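Local coordinates for protein mannuronan C5-epimerase (PDB 4NK6) that epimerises beta-D-mannuronate to alpha-L-guluronate in polymeric alginate and takes part in the periplasmic complex that guides the polymer to the outer membrane, at residues E181-V186 against F241-Y246. Residues are numbered along the deposited sequence; the frame is centred on the assembly and turned at random.
Sequences EFRPFV and FADMWY
The backbones of the two segments stay well apart, Arg183 CA and Trp245 CA making the nearest pair at 9.1 Å, so from 181-186 the long Arg183 side chain alone crosses to the other segment. It reaches from one turn of a right-handed parallel beta-helix to the corner of another, where residues 243-245 leave strand 240-242. Segment 181-186 is an irregular run leading into strand 186-188; in the other segment, Asp243 turns the chain with a positive phi. Strands 186-188 and 246-251 lie two steps apart in one row of parallel strands, with strand 215-217 between them, and the arginine therefore spans the intervening coil.

The guanidinium meets Asp243 end-on. Arg183 NH2 gives the straighter bond, 2.8 Å to Asp243 O, lying in the plane of that carbonyl; Arg183 NH1 adds a weak one to the same Asp243 O at 3.1 Å. Arg183 NH1 also forms a salt bridge to Asp243 OD2 at 3.0 Å, approaching from above the carboxylate, whose plane stands almost perpendicular (88°) to the guanidinium. The bend at chi3 (-55°) turns the end of the otherwise extended arginine chain. A chi1 of -162° sets CG of Asp243 beside the carbonyl carbon, bringing the carboxylate near that residue's own O, and the two present a paired acceptor site.

Arg183 NE binds Gly205 O and NH1 also binds Ala174 O, so all three nitrogens are held and the group's rotation is fixed. Asp243 OD2 is shared further with Ser203 OG and Tyr176 N, a network that probably favours the ionised carboxylate. Trp245 N lies at the edge of the guanidinium, 3.4 Å from Arg183 NH2, two donors that merely pack together.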
# COMPACT_ATOMS: atom_id res chain seq x y z
N GLU A 181 11.37 16.36 -1.08
CA GLU A 181 12.36 16.27 -0.02
C GLU A 181 12.53 14.81 0.37
O GLU A 181 11.56 14.15 0.72
CB GLU A 181 11.91 17.09 1.19
CG GLU A 181 12.81 16.94 2.41
CD GLU A 181 12.30 17.72 3.61
OE1 GLU A 181 11.07 17.78 3.82
OE2 GLU A 181 13.14 18.26 4.35
N PHE A 182 13.76 14.30 0.31
CA PHE A 182 14.02 12.91 0.67
C PHE A 182 13.53 12.60 2.09
O PHE A 182 13.79 13.37 3.02
CB PHE A 182 15.52 12.58 0.57
CG PHE A 182 15.90 11.29 1.28
CD1 PHE A 182 15.83 10.08 0.61
CD2 PHE A 182 16.28 11.29 2.62
CE1 PHE A 182 16.14 8.88 1.26
CE2 PHE A 182 16.59 10.10 3.27
CZ PHE A 182 16.52 8.89 2.59
N ARG A 183 12.82 11.48 2.25
CA ARG A 183 12.54 10.93 3.57
C ARG A 183 12.81 9.43 3.51
O ARG A 183 12.54 8.79 2.49
CB ARG A 183 11.09 11.21 4.01
CG ARG A 183 10.75 12.70 4.07
CD ARG A 183 9.43 12.97 4.80
NE ARG A 183 8.31 12.23 4.22
CZ ARG A 183 7.13 12.08 4.82
NH1 ARG A 183 6.89 12.64 6.00
NH2 ARG A 183 6.18 11.38 4.22
N PRO A 184 13.39 8.88 4.58
CA PRO A 184 13.63 7.43 4.68
C PRO A 184 12.40 6.62 4.31
O PRO A 184 11.28 7.11 4.39
CB PRO A 184 13.96 7.25 6.16
CG PRO A 184 14.73 8.52 6.49
CD PRO A 184 13.98 9.61 5.71
N PHE A 185 12.62 5.37 3.91
CA PHE A 185 11.53 4.54 3.43
C PHE A 185 11.94 3.08 3.55
O PHE A 185 13.09 2.76 3.84
CB PHE A 185 11.20 4.88 1.97
CG PHE A 185 12.38 4.74 1.03
CD1 PHE A 185 12.70 3.51 0.48
CD2 PHE A 185 13.16 5.84 0.70
CE1 PHE A 185 13.78 3.37 -0.36
CE2 PHE A 185 14.25 5.71 -0.15
CZ PHE A 185 14.56 4.48 -0.69
N VAL A 186 10.98 2.19 3.33
CA VAL A 186 11.26 0.76 3.27
C VAL A 186 10.92 0.27 1.87
O VAL A 186 9.90 0.67 1.30
CB VAL A 186 10.44 -0.05 4.30
CG1 VAL A 186 10.79 -1.54 4.21
CG2 VAL A 186 10.69 0.48 5.72
N PHE A 241 0.59 3.27 10.48
CA PHE A 241 1.39 4.06 9.55
C PHE A 241 0.80 5.46 9.45
O PHE A 241 -0.39 5.61 9.18
CB PHE A 241 1.42 3.38 8.17
CG PHE A 241 1.93 1.97 8.23
CD1 PHE A 241 1.07 0.92 8.52
CD2 PHE A 241 3.28 1.70 8.05
CE1 PHE A 241 1.55 -0.40 8.61
CE2 PHE A 241 3.76 0.39 8.14
CZ PHE A 241 2.90 -0.65 8.42
N ALA A 242 1.63 6.47 9.68
CA ALA A 242 1.16 7.84 9.74
C ALA A 242 2.13 8.77 9.00
O ALA A 242 3.33 8.55 9.01
CB ALA A 242 1.02 8.29 11.19
N ASP A 243 1.58 9.80 8.37
CA ASP A 243 2.40 10.84 7.73
C ASP A 243 3.30 10.28 6.61
O ASP A 243 4.32 10.88 6.26
CB ASP A 243 3.25 11.58 8.77
CG ASP A 243 3.77 12.92 8.25
OD1 ASP A 243 2.95 13.72 7.77
OD2 ASP A 243 4.99 13.17 8.30
N MET A 244 2.92 9.13 6.07
CA MET A 244 3.63 8.49 4.97
C MET A 244 3.22 9.13 3.65
O MET A 244 2.06 9.53 3.48
CB MET A 244 3.30 7.00 4.91
CG MET A 244 3.28 6.28 6.28
SD MET A 244 4.88 5.71 6.88
CE MET A 244 5.17 4.34 5.75
N TRP A 245 4.14 9.19 2.69
CA TRP A 245 3.79 9.68 1.35
C TRP A 245 2.72 8.77 0.72
O TRP A 245 1.63 9.23 0.38
CB TRP A 245 5.05 9.82 0.48
CG TRP A 245 4.80 10.27 -0.94
CD1 TRP A 245 4.87 9.50 -2.06
CD2 TRP A 245 4.48 11.60 -1.38
NE1 TRP A 245 4.59 10.25 -3.17
CE2 TRP A 245 4.36 11.55 -2.79
CE3 TRP A 245 4.28 12.82 -0.73
CZ2 TRP A 245 4.03 12.67 -3.55
CZ3 TRP A 245 3.96 13.94 -1.50
CH2 TRP A 245 3.84 13.85 -2.89
N TYR A 246 3.03 7.48 0.59
CA TYR A 246 2.00 6.44 0.43
C TYR A 246 2.13 5.53 1.65
O TYR A 246 3.23 5.10 1.97
CB TYR A 246 2.22 5.54 -0.80
CG TYR A 246 2.20 6.20 -2.17
CD1 TYR A 246 1.97 7.57 -2.34
CD2 TYR A 246 2.43 5.44 -3.31
CE1 TYR A 246 1.97 8.15 -3.63
CE2 TYR A 246 2.44 6.00 -4.57
CZ TYR A 246 2.21 7.35 -4.73
OH TYR A 246 2.23 7.86 -6.01